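Local coordinates for protein adenylate cyclase (Hippeastrum hybrid cultivar, PDB 6YP4) that acts mainly as a triphosphatase of the CYTH family despite its naming as an adenylyl cyclase, and binds a GTP analogue together with magnesium, at residues P88-G91 against Q92-A96; G179-E183 against K184-Y188. All coordinates share one frame; numbering follows the deposited sequence.

Contact 1. Residues P88-G91 against Q92-A96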
ATOM      1  N   PRO A  88       8.785  -9.972 -12.034  1.00 25.83           N
ATOM      2  CA  PRO A  88       8.503 -11.360 -11.587  1.00 29.84           C
ATOM      3  C   PRO A  88       9.257 -12.388 -12.376  1.00 29.92           C
ATOM      4  O   PRO A  88       9.581 -13.454 -11.827  1.00 28.14           O
ATOM      5  CB  PRO A  88       6.988 -11.510 -11.793  1.00 23.65           C
ATOM      6  CG  PRO A  88       6.465 -10.066 -11.821  1.00 24.34           C
ATOM      7  CD  PRO A  88       7.575  -9.261 -12.453  1.00 29.21           C
ATOM      8  N   GLN A  89       9.570 -12.105 -13.643  1.00 23.59           N
ATOM      9  CA  GLN A  89      10.327 -13.078 -14.415  1.00 27.81           C
ATOM     10  C   GLN A  89      11.691 -13.308 -13.791  1.00 31.71           C
ATOM     11  O   GLN A  89      12.173 -14.446 -13.750  1.00 34.46           O
ATOM     12  CB  GLN A  89      10.462 -12.631 -15.871  1.00 36.29           C
ATOM     13  CG  GLN A  89       9.137 -12.614 -16.648  1.00 63.49           C
ATOM     14  CD  GLN A  89       8.264 -13.848 -16.364  1.00 83.92           C
ATOM     15  OE1 GLN A  89       7.061 -13.731 -16.110  1.00 90.62           O
ATOM     16  NE2 GLN A  89       8.865 -15.035 -16.441  1.00 88.15           N
ATOM     17  N   ILE A  90      12.326 -12.242 -13.285  1.00 25.97           N
ATOM     18  CA  ILE A  90      13.631 -12.387 -12.648  1.00 27.04           C
ATOM     19  C   ILE A  90      13.488 -13.124 -11.322  1.00 28.63           C
ATOM     20  O   ILE A  90      14.280 -14.021 -11.011  1.00 31.44           O
ATOM     21  CB  ILE A  90      14.309 -11.018 -12.453  1.00 30.72           C
ATOM     22  CG1 ILE A  90      14.593 -10.347 -13.796  1.00 29.14           C
ATOM     23  CG2 ILE A  90      15.612 -11.162 -11.647  1.00 27.13           C
ATOM     24  CD1 ILE A  90      15.028  -8.886 -13.658  1.00 37.40           C
ATOM     25  N   GLY A  91      12.486 -12.749 -10.514  1.00 26.03           N
ATOM     26  CA  GLY A  91      12.204 -13.502  -9.292  1.00 25.19           C
ATOM     27  C   GLY A  91      12.082 -14.994  -9.535  1.00 30.75           C
ATOM     28  O   GLY A  91      12.589 -15.805  -8.749  1.00 31.59           O
ATOM     29  N   GLN A  92      11.415 -15.380 -10.629  1.00 25.58           N
ATOM     30  CA  GLN A  92      11.284 -16.802 -10.951  1.00 31.18           C
ATOM     31  C   GLN A  92      12.609 -17.408 -11.402  1.00 34.29           C
ATOM     32  O   GLN A  92      12.903 -18.569 -11.079  1.00 31.70           O
ATOM     33  CB  GLN A  92      10.215 -17.013 -12.024  1.00 23.69           C
ATOM     34  CG  GLN A  92       8.759 -16.751 -11.562  1.00 22.47           C
ATOM     35  CD  GLN A  92       8.236 -17.815 -10.608  1.00 31.08           C
ATOM     36  OE1 GLN A  92       8.880 -18.832 -10.394  1.00 29.39           O
ATOM     37  NE2 GLN A  92       7.048 -17.600 -10.065  1.00 21.50           N
ATOM     38  N   GLU A  93      13.413 -16.654 -12.166  1.00 32.30           N
ATOM     39  CA  GLU A  93      14.732 -17.146 -12.569  1.00 28.65           C
ATOM     40  C   GLU A  93      15.623 -17.367 -11.355  1.00 32.60           C
ATOM     41  O   GLU A  93      16.412 -18.322 -11.316  1.00 33.90           O
ATOM     42  CB  GLU A  93      15.428 -16.169 -13.528  1.00 32.26           C
ATOM     43  CG  GLU A  93      14.645 -15.709 -14.753  1.00 48.87           C
ATOM     44  CD  GLU A  93      15.477 -14.833 -15.705  1.00 69.30           C
ATOM     45  OE1 GLU A  93      15.604 -15.186 -16.892  1.00 79.64           O
ATOM     46  OE2 GLU A  93      16.006 -13.791 -15.259  1.00 69.56           O
ATOM     47  N   VAL A  94      15.554 -16.457 -10.380  1.00 29.93           N
ATOM     48  CA  VAL A  94      16.278 -16.648  -9.129  1.00 30.17           C
ATOM     49  C   VAL A  94      15.816 -17.921  -8.444  1.00 28.01           C
ATOM     50  O   VAL A  94      16.631 -18.710  -7.953  1.00 32.18           O
ATOM     51  CB  VAL A  94      16.100 -15.432  -8.207  1.00 31.49           C
ATOM     52  CG1 VAL A  94      16.626 -15.762  -6.824  1.00 27.23           C
ATOM     53  CG2 VAL A  94      16.839 -14.232  -8.777  1.00 31.13           C
ATOM     54  N   THR A  95      14.505 -18.134  -8.388  1.00 30.82           N
ATOM     55  CA  THR A  95      13.998 -19.351  -7.770  1.00 29.81           C
ATOM     56  C   THR A  95      14.524 -20.590  -8.486  1.00 34.54           C
ATOM     57  O   THR A  95      14.920 -21.565  -7.837  1.00 34.08           O
ATOM     58  CB  THR A  95      12.469 -19.329  -7.757  1.00 32.10           C
ATOM     59  OG1 THR A  95      12.014 -18.135  -7.113  1.00 29.76           O
ATOM     60  CG2 THR A  95      11.924 -20.534  -7.000  1.00 29.69           C
ATOM     61  N   ALA A  96      14.589 -20.552  -9.819  1.00 28.15           N
ATOM     62  CA  ALA A  96      15.001 -21.728 -10.582  1.00 29.80           C
ATOM     63  C   ALA A  96      16.487 -22.033 -10.408  1.00 38.27           C
ATOM     64  O   ALA A  96      16.882 -23.203 -10.352  1.00 40.78           O
ATOM     65  CB  ALA A  96      14.660 -21.537 -12.056  1.00 29.26           C
TER

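Contact 2. Residues G179-E183 against K184-Y188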
ATOM      1  N   GLY A 179      -9.335  -2.629  21.574  1.00 59.19           N
ATOM      2  CA  GLY A 179     -10.680  -2.210  21.945  1.00 41.22           C
ATOM      3  C   GLY A 179     -11.739  -2.634  20.942  1.00 44.44           C
ATOM      4  O   GLY A 179     -12.858  -2.973  21.321  1.00 51.19           O
ATOM      5  N   PHE A 180     -11.399  -2.627  19.649  1.00 40.47           N
ATOM      6  CA  PHE A 180     -12.355  -3.033  18.616  1.00 36.78           C
ATOM      7  C   PHE A 180     -12.574  -4.540  18.638  1.00 44.38           C
ATOM      8  O   PHE A 180     -13.703  -5.015  18.473  1.00 41.12           O
ATOM      9  CB  PHE A 180     -11.851  -2.566  17.245  1.00 53.78           C
ATOM     10  CG  PHE A 180     -12.650  -3.068  16.056  1.00 45.40           C
ATOM     11  CD1 PHE A 180     -13.730  -2.338  15.570  1.00 42.20           C
ATOM     12  CD2 PHE A 180     -12.268  -4.225  15.379  1.00 39.56           C
ATOM     13  CE1 PHE A 180     -14.445  -2.775  14.445  1.00 39.52           C
ATOM     14  CE2 PHE A 180     -12.977  -4.676  14.253  1.00 35.89           C
ATOM     15  CZ  PHE A 180     -14.067  -3.942  13.784  1.00 34.76           C
ATOM     16  N   LEU A 181     -11.508  -5.311  18.837  1.00 39.14           N
ATOM     17  CA  LEU A 181     -11.675  -6.759  18.887  1.00 39.52           C
ATOM     18  C   LEU A 181     -12.513  -7.171  20.095  1.00 39.94           C
ATOM     19  O   LEU A 181     -13.333  -8.092  20.002  1.00 44.79           O
ATOM     20  CB  LEU A 181     -10.313  -7.458  18.894  1.00 37.22           C
ATOM     21  CG  LEU A 181      -9.478  -7.430  17.613  1.00 48.93           C
ATOM     22  CD1 LEU A 181      -8.328  -8.405  17.693  1.00 56.64           C
ATOM     23  CD2 LEU A 181     -10.337  -7.755  16.427  1.00 46.84           C
ATOM     24  N   LYS A 182     -12.345  -6.483  21.228  1.00 45.84           N
ATOM     25  CA  LYS A 182     -13.160  -6.792  22.403  1.00 57.50           C
ATOM     26  C   LYS A 182     -14.625  -6.488  22.140  1.00 53.08           C
ATOM     27  O   LYS A 182     -15.500  -7.324  22.387  1.00 52.81           O
ATOM     28  CB  LYS A 182     -12.668  -6.010  23.626  1.00 60.06           C
ATOM     29  CG  LYS A 182     -11.200  -6.226  23.955  1.00 71.85           C
ATOM     30  CD  LYS A 182     -10.871  -5.890  25.402  1.00 83.35           C
ATOM     31  CE  LYS A 182      -9.436  -6.294  25.745  1.00 88.82           C
ATOM     32  NZ  LYS A 182      -8.452  -5.208  25.463  1.00 86.45           N
ATOM     33  N   GLU A 183     -14.908  -5.298  21.617  1.00 42.63           N
ATOM     34  CA  GLU A 183     -16.291  -4.896  21.400  1.00 48.98           C
ATOM     35  C   GLU A 183     -16.987  -5.788  20.374  1.00 48.29           C
ATOM     36  O   GLU A 183     -18.199  -6.015  20.476  1.00 49.25           O
ATOM     37  CB  GLU A 183     -16.322  -3.426  20.975  1.00 56.05           C
ATOM     38  CG  GLU A 183     -17.689  -2.887  20.625  1.00 72.83           C
ATOM     39  CD  GLU A 183     -17.595  -1.666  19.738  1.00 88.79           C
ATOM     40  OE1 GLU A 183     -18.128  -1.713  18.609  1.00 94.86           O
ATOM     41  OE2 GLU A 183     -16.979  -0.663  20.165  1.00 87.11           O
ATOM     42  N   LYS A 184     -16.246  -6.320  19.399  1.00 40.59           N
ATOM     43  CA  LYS A 184     -16.811  -7.271  18.448  1.00 38.97           C
ATOM     44  C   LYS A 184     -16.743  -8.730  18.915  1.00 52.59           C
ATOM     45  O   LYS A 184     -17.232  -9.614  18.201  1.00 55.22           O
ATOM     46  CB  LYS A 184     -16.119  -7.140  17.091  1.00 42.80           C
ATOM     47  CG  LYS A 184     -16.283  -5.759  16.437  1.00 49.64           C
ATOM     48  CD  LYS A 184     -17.742  -5.451  16.083  1.00 47.55           C
ATOM     49  CE  LYS A 184     -17.844  -4.089  15.380  1.00 51.92           C
ATOM     50  NZ  LYS A 184     -19.171  -3.435  15.550  1.00 44.84           N
ATOM     51  N   GLY A 185     -16.162  -9.014  20.078  1.00 45.75           N
ATOM     52  CA  GLY A 185     -16.144 -10.389  20.572  1.00 40.00           C
ATOM     53  C   GLY A 185     -15.193 -11.341  19.881  1.00 43.09           C
ATOM     54  O   GLY A 185     -15.494 -12.540  19.765  1.00 49.28           O
ATOM     55  N   ILE A 186     -14.030 -10.852  19.469  1.00 39.39           N
ATOM     56  CA  ILE A 186     -13.054 -11.615  18.699  1.00 38.99           C
ATOM     57  C   ILE A 186     -11.896 -11.974  19.644  1.00 38.41           C
ATOM     58  O   ILE A 186     -11.140 -11.088  20.065  1.00 38.82           O
ATOM     59  CB  ILE A 186     -12.558 -10.852  17.464  1.00 35.39           C
ATOM     60  CG1 ILE A 186     -13.731 -10.220  16.736  1.00 39.13           C
ATOM     61  CG2 ILE A 186     -11.775 -11.788  16.534  1.00 36.36           C
ATOM     62  CD1 ILE A 186     -14.479 -11.242  15.877  1.00 33.73           C
ATOM     63  N   PRO A 187     -11.747 -13.246  20.004  1.00 39.17           N
ATOM     64  CA  PRO A 187     -10.583 -13.655  20.800  1.00 41.89           C
ATOM     65  C   PRO A 187      -9.291 -13.364  20.056  1.00 49.53           C
ATOM     66  O   PRO A 187      -9.212 -13.486  18.835  1.00 42.79           O
ATOM     67  CB  PRO A 187     -10.770 -15.162  20.961  1.00 41.01           C
ATOM     68  CG  PRO A 187     -11.745 -15.562  19.898  1.00 44.46           C
ATOM     69  CD  PRO A 187     -12.591 -14.377  19.588  1.00 38.91           C
ATOM     70  N   TYR A 188      -8.254 -13.032  20.809  1.00 40.28           N
ATOM     71  CA  TYR A 188      -6.973 -12.734  20.195  1.00 43.39           C
ATOM     72  C   TYR A 188      -5.898 -12.846  21.263  1.00 45.46           C
ATOM     73  O   TYR A 188      -6.183 -12.800  22.463  1.00 45.33           O
ATOM     74  CB  TYR A 188      -6.979 -11.334  19.560  1.00 38.27           C
ATOM     75  CG  TYR A 188      -6.984 -10.226  20.585  1.00 41.80           C
ATOM     76  CD1 TYR A 188      -8.178  -9.754  21.116  1.00 42.11           C
ATOM     77  CD2 TYR A 188      -5.797  -9.641  21.013  1.00 42.83           C
ATOM     78  CE1 TYR A 188      -8.188  -8.742  22.073  1.00 43.01           C
ATOM     79  CE2 TYR A 188      -5.800  -8.627  21.962  1.00 46.46           C
ATOM     80  CZ  TYR A 188      -6.998  -8.189  22.489  1.00 44.38           C
ATOM     81  OH  TYR A 188      -6.992  -7.180  23.421  1.00 53.76           O
TER

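Contact 1. Residues P88-G91 against Q92-A96
Four successive backbone bonds tie P88-G91 to Q92-A96 as the first turns of helix 88-96: Q92 N to P88 O, E93 N to Q89 O, V94 N to I90 O and T95 N to G91 O. The straightest joins V94 N to I90 O at 2.8 Å, with an N-H...O angle of 167°.

Two side chains add polar bonds. T95 OG1 donates to G91 O over 2.9 Å; with OG1 beside its own backbone N (chi1 -55°), the hydroxyl folds back along the helix. T95 N and T95 OG1 reach this carbonyl oxygen from opposite faces of its plane. Q92 NE2 is bonded to N59 OD1.

Among carbon contacts, I90 CG2 meets V94 CG2 at 4.4 Å, while L105 touches both residues. Q92 lays its CG against P88 O at 3.4 Å before its chain bends. The E93 chain runs back past Q89 O, bringing OE2 to 4.0 Å from I90 CG1.

The T95 hydroxyl is satisfied by G91 O within its own helix, while T95 packs on L35 and F37 of strand 26-39. With V94 buried against I53, M101 and L105, and Q89 and E93 exposed, the helix is amphipathic.

Contact 2. Residues G179-E183 against K184-Y188
F180 meets K184 through both backbone and side chain. F180 O accepts K184 N at 3.0 Å, and K184 CG lies over one ring face, 4.0 Å from the F180 ring centroid, in a CH-pi contact. With CG anti to the backbone N (chi1 173°), the phenyl group extends beneath the lysine chain, whose CE continues past CE1. W142 meets the same ring edge-to-face, and L18 and L22 of helix 12-22 also pack on it.

L181 is buried against I186, Y188 and L18. L181 O accepts I186 N at 2.9 Å in an almost linear bond (175° at the hydrogen). Of its two methyls, CD2 touches I186 CB, whereas L181 CD1 approaches Y188 CG obliquely at 3.7 Å.

K182 touches G185 through its carbonyl and Y188 through its side chain. Its O takes G185 N from above the carbonyl plane, and its CG lies at the edge of the Y188 ring. Bent at the last torsion, the chain brings K182 NZ to Y188 OH at 3.2 Å as a donor. That hydroxyl thus has two partners, K182 NZ and the carboxylate oxygen E178 OE2. A leucine in place of Y188 would probably leave both K182 NZ and E178 without their shared hydroxyl partner and expose part of L181.

E183 runs alongside K184, and its OE1 forms a long salt bridge to NZ at 3.7 Å.

G185, whose positive phi of 74° favours glycine, reverses the chain. That phi and the two bonds back into the last turn, I186 N to L181 O and G185 N to K182 O, make this a Schellman motif, here closing helix 170-183 and leading the chain toward strand 189-190.

In the fold
Contact 1 comes first along the chain and contact 2 follows well after it has closed. Their centres are 41 Å apart, on opposite sides of the chain's centre, and their nearest atoms are separated by about 33 Å, so they do not touch. Residues 88-96 form a helix directly after strand 76-86, whereas 179-188 cover the end of helix 170-183 and the loop into strand 189-190. Both are linked to the antiparallel sheet of the CYTH domain, as strands 76-86 and 189-190 both pair with strand 2-9. Both lie away from the nucleotide pocket: helix 88-96 packs on strands 26-39 and 49-56, the end of helix 170-183 and its loop on helix 12-22.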